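Local atomic coordinates of SVS_variant_AS1 (Streptomyces sp. CWA1, PDB entry 6TJA), a protein that probably cyclises geranylgeranyl diphosphate to the spirocyclic diterpene spiroviolene, as an engineered ancestral form of a bacterial class I terpene cyclase. Residues Arg72-Leu83 with Pro190-Gly200. Sequence-based numbering, arbitrary orientation.
Sequences RLLATSLFVYWL and PTFAMLEIATG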
# COMPACT_ATOMS: atom_id res chain seq x y z
N ARG A 72 -24.74 -1.79 0.47
CA ARG A 72 -23.33 -2.08 0.87
C ARG A 72 -22.87 -3.35 0.17
O ARG A 72 -21.74 -3.37 -0.30
CB ARG A 72 -23.18 -2.19 2.38
CG ARG A 72 -23.31 -0.86 3.10
CD ARG A 72 -23.29 -1.13 4.59
NE ARG A 72 -23.27 0.08 5.38
CZ ARG A 72 -22.22 0.60 6.00
NH1 ARG A 72 -20.99 0.09 5.91
NH2 ARG A 72 -22.42 1.69 6.72
N LEU A 73 -23.73 -4.37 0.08
CA LEU A 73 -23.40 -5.64 -0.60
C LEU A 73 -23.27 -5.35 -2.10
O LEU A 73 -22.45 -6.01 -2.76
CB LEU A 73 -24.47 -6.70 -0.32
CG LEU A 73 -24.25 -8.04 -1.01
CD1 LEU A 73 -22.88 -8.62 -0.64
CD2 LEU A 73 -25.35 -9.00 -0.67
N LEU A 74 -24.08 -4.41 -2.62
CA LEU A 74 -23.99 -4.05 -4.05
C LEU A 74 -22.63 -3.42 -4.32
O LEU A 74 -21.96 -3.87 -5.25
CB LEU A 74 -25.13 -3.11 -4.46
CG LEU A 74 -25.02 -2.55 -5.88
CD1 LEU A 74 -24.90 -3.68 -6.90
CD2 LEU A 74 -26.22 -1.65 -6.19
N ALA A 75 -22.25 -2.40 -3.56
CA ALA A 75 -21.03 -1.61 -3.80
C ALA A 75 -19.81 -2.54 -3.76
O ALA A 75 -18.99 -2.52 -4.70
CB ALA A 75 -20.93 -0.50 -2.80
N THR A 76 -19.71 -3.39 -2.74
CA THR A 76 -18.57 -4.34 -2.60
C THR A 76 -18.64 -5.36 -3.75
O THR A 76 -17.60 -5.61 -4.35
CB THR A 76 -18.56 -4.95 -1.20
OG1 THR A 76 -19.82 -5.58 -1.01
CG2 THR A 76 -18.34 -3.90 -0.12
N SER A 77 -19.83 -5.86 -4.10
CA SER A 77 -19.99 -6.78 -5.27
C SER A 77 -19.49 -6.11 -6.56
O SER A 77 -18.80 -6.77 -7.33
CB SER A 77 -21.40 -7.27 -5.40
OG SER A 77 -21.71 -8.20 -4.37
N LEU A 78 -19.79 -4.84 -6.80
CA LEU A 78 -19.29 -4.11 -8.00
C LEU A 78 -17.76 -4.20 -8.09
O LEU A 78 -17.23 -4.49 -9.18
CB LEU A 78 -19.76 -2.66 -7.94
CG LEU A 78 -21.27 -2.46 -8.03
CD1 LEU A 78 -21.60 -0.99 -8.17
CD2 LEU A 78 -21.85 -3.23 -9.21
N PHE A 79 -17.05 -3.94 -7.00
CA PHE A 79 -15.57 -3.99 -7.03
C PHE A 79 -15.13 -5.40 -7.41
O PHE A 79 -14.05 -5.52 -7.97
CB PHE A 79 -14.88 -3.63 -5.72
CG PHE A 79 -13.39 -3.79 -5.83
CD1 PHE A 79 -12.63 -2.89 -6.58
CD2 PHE A 79 -12.74 -4.85 -5.23
CE1 PHE A 79 -11.26 -3.03 -6.69
CE2 PHE A 79 -11.37 -5.03 -5.42
CZ PHE A 79 -10.64 -4.12 -6.15
N VAL A 80 -15.88 -6.44 -7.07
CA VAL A 80 -15.43 -7.82 -7.45
C VAL A 80 -15.56 -7.96 -8.98
O VAL A 80 -14.63 -8.59 -9.57
CB VAL A 80 -16.16 -8.95 -6.72
CG1 VAL A 80 -15.76 -10.31 -7.30
CG2 VAL A 80 -15.90 -8.89 -5.23
N TYR A 81 -16.62 -7.40 -9.59
CA TYR A 81 -16.78 -7.37 -11.07
C TYR A 81 -15.58 -6.62 -11.68
O TYR A 81 -14.89 -7.12 -12.63
CB TYR A 81 -18.11 -6.75 -11.50
CG TYR A 81 -19.31 -7.64 -11.32
CD1 TYR A 81 -19.55 -8.70 -12.17
CD2 TYR A 81 -20.22 -7.43 -10.30
CE1 TYR A 81 -20.65 -9.54 -12.02
CE2 TYR A 81 -21.34 -8.23 -10.15
CZ TYR A 81 -21.55 -9.29 -11.00
OH TYR A 81 -22.61 -10.11 -10.82
N TRP A 82 -15.38 -5.41 -11.17
CA TRP A 82 -14.30 -4.50 -11.60
C TRP A 82 -12.97 -5.23 -11.57
O TRP A 82 -12.26 -5.15 -12.54
CB TRP A 82 -14.24 -3.27 -10.70
CG TRP A 82 -13.26 -2.27 -11.22
CD1 TRP A 82 -13.50 -1.26 -12.11
CD2 TRP A 82 -11.88 -2.21 -10.88
NE1 TRP A 82 -12.35 -0.55 -12.32
CE2 TRP A 82 -11.34 -1.13 -11.60
CE3 TRP A 82 -11.05 -2.95 -10.04
CZ2 TRP A 82 -10.00 -0.78 -11.49
CZ3 TRP A 82 -9.72 -2.62 -9.96
CH2 TRP A 82 -9.20 -1.54 -10.66
N LEU A 83 -12.69 -5.91 -10.47
CA LEU A 83 -11.42 -6.63 -10.25
C LEU A 83 -11.26 -7.70 -11.33
O LEU A 83 -10.18 -7.75 -11.93
CB LEU A 83 -11.38 -7.24 -8.85
CG LEU A 83 -10.15 -8.10 -8.53
CD1 LEU A 83 -8.96 -7.24 -8.14
CD2 LEU A 83 -10.50 -9.07 -7.42
N PRO A 190 -7.80 -6.66 -1.01
CA PRO A 190 -8.94 -5.75 -1.17
C PRO A 190 -10.30 -6.47 -1.15
O PRO A 190 -11.24 -5.84 -0.77
CB PRO A 190 -8.61 -5.09 -2.51
CG PRO A 190 -7.89 -6.16 -3.27
CD PRO A 190 -6.98 -6.73 -2.23
N THR A 191 -10.37 -7.76 -1.53
CA THR A 191 -11.61 -8.57 -1.41
C THR A 191 -12.03 -8.68 0.07
O THR A 191 -13.21 -8.37 0.42
CB THR A 191 -11.47 -9.95 -2.07
OG1 THR A 191 -11.14 -9.75 -3.43
CG2 THR A 191 -12.73 -10.77 -2.02
N PHE A 192 -11.11 -9.11 0.93
CA PHE A 192 -11.35 -9.36 2.36
C PHE A 192 -11.54 -8.02 3.09
O PHE A 192 -12.34 -7.95 4.07
CB PHE A 192 -10.26 -10.30 2.89
CG PHE A 192 -10.53 -11.75 2.55
CD1 PHE A 192 -11.54 -12.45 3.18
CD2 PHE A 192 -9.83 -12.40 1.56
CE1 PHE A 192 -11.79 -13.78 2.88
CE2 PHE A 192 -10.09 -13.73 1.25
CZ PHE A 192 -11.06 -14.42 1.92
N ALA A 193 -10.88 -6.97 2.62
CA ALA A 193 -10.94 -5.63 3.25
C ALA A 193 -12.32 -5.00 2.99
O ALA A 193 -12.57 -3.96 3.57
CB ALA A 193 -9.83 -4.72 2.75
N MET A 194 -13.15 -5.56 2.10
CA MET A 194 -14.54 -5.08 1.88
C MET A 194 -15.55 -5.74 2.83
O MET A 194 -16.71 -5.31 2.80
CB MET A 194 -15.01 -5.37 0.45
CG MET A 194 -14.21 -4.66 -0.60
SD MET A 194 -15.09 -4.80 -2.13
CE MET A 194 -14.90 -6.53 -2.55
N LEU A 195 -15.18 -6.70 3.66
CA LEU A 195 -16.11 -7.34 4.58
C LEU A 195 -16.80 -6.35 5.52
O LEU A 195 -17.97 -6.33 5.64
CB LEU A 195 -15.45 -8.45 5.38
CG LEU A 195 -15.14 -9.80 4.75
CD1 LEU A 195 -14.21 -10.68 5.54
CD2 LEU A 195 -16.38 -10.55 4.33
N GLU A 196 -16.00 -5.51 6.15
CA GLU A 196 -16.41 -4.49 7.06
C GLU A 196 -17.37 -3.51 6.43
O GLU A 196 -18.26 -3.03 7.05
CB GLU A 196 -15.17 -3.70 7.37
CG GLU A 196 -14.67 -3.86 8.74
CD GLU A 196 -13.77 -2.75 9.10
OE1 GLU A 196 -12.66 -2.69 8.62
OE2 GLU A 196 -14.17 -1.94 9.90
N ILE A 197 -17.09 -3.18 5.19
CA ILE A 197 -17.87 -2.22 4.37
C ILE A 197 -19.23 -2.85 4.05
O ILE A 197 -20.25 -2.15 4.15
CB ILE A 197 -17.06 -1.78 3.13
CG1 ILE A 197 -15.78 -1.04 3.56
CG2 ILE A 197 -17.91 -0.94 2.21
CD1 ILE A 197 -14.89 -0.64 2.43
N ALA A 198 -19.29 -4.10 3.68
CA ALA A 198 -20.55 -4.71 3.35
C ALA A 198 -21.48 -4.83 4.56
O ALA A 198 -22.61 -4.51 4.52
CB ALA A 198 -20.33 -6.07 2.76
N THR A 199 -20.85 -5.24 5.63
CA THR A 199 -21.39 -5.55 6.91
C THR A 199 -21.72 -4.38 7.84
O THR A 199 -22.64 -4.42 8.56
CB THR A 199 -20.33 -6.52 7.45
OG1 THR A 199 -20.75 -7.87 7.35
CG2 THR A 199 -19.82 -6.22 8.70
N GLY A 200 -20.94 -3.31 7.80
CA GLY A 200 -21.14 -2.17 8.65
C GLY A 200 -20.52 -2.27 10.01
O GLY A 200 -20.49 -1.34 10.74
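Arg72 lays its aliphatic chain, extended from CG to NE, along the carbonyl oxygens of Ile197 and Ala198, with its CB 3.2 Å from Ala198 O. The guanidinium then brings NH1 to Ile197 O at 2.9 Å, a nearly straight bond (171°) that lies in the guanidinium plane but comes in tilted from that of the carbonyl. Gly200 CA sits over one guanidinium face; at this positive-phi position a CB would lie close to Arg72 CZ and be jammed against the carbonyl of Thr199. The charge lies by the C-terminal end of helix 195-199, where it probably eases the helix dipole. With an alanine here in place of Arg72, Ile197 O would probably lose this donor and Gly200 CA the flat group packed against it.

One turn on, Thr76 OG1, held between its backbone N and carbonyl carbon (chi1 58°), bonds back to Arg72 O, which also accepts Thr76 N. That leaves CG2 to meet Met194 CB at 3.7 Å and Ile197 CG2. This is core packing in the all-helical class I terpene synthase fold: segment 72-83 of helix 70-91, a helix that leads into the family's DDxxxD sequence, runs roughly antiparallel to helix 195-199 (149°).

Met194, in the turn joining helices 188-192 and 195-199, slides past Thr76 and bends at chi3, putting CE 3.7 Å from Val80 CG2. Its sulfur lies obliquely to the Phe79 ring, 5.0 Å from the centroid, in a Met-aromatic contact, while CE approaches the ring edge. Phe79 and Leu83 appear to be the two engineered substitutions. The Phe79 ring also touches Pro190, CE2 to CB at 4.0 Å, and meets Phe149 of helix 143-169 edge-to-face. Leu83 CD2 reaches Thr191 OG1 at 4.1 Å, a hydroxyl whose hydrogen bond goes to Gly187 O.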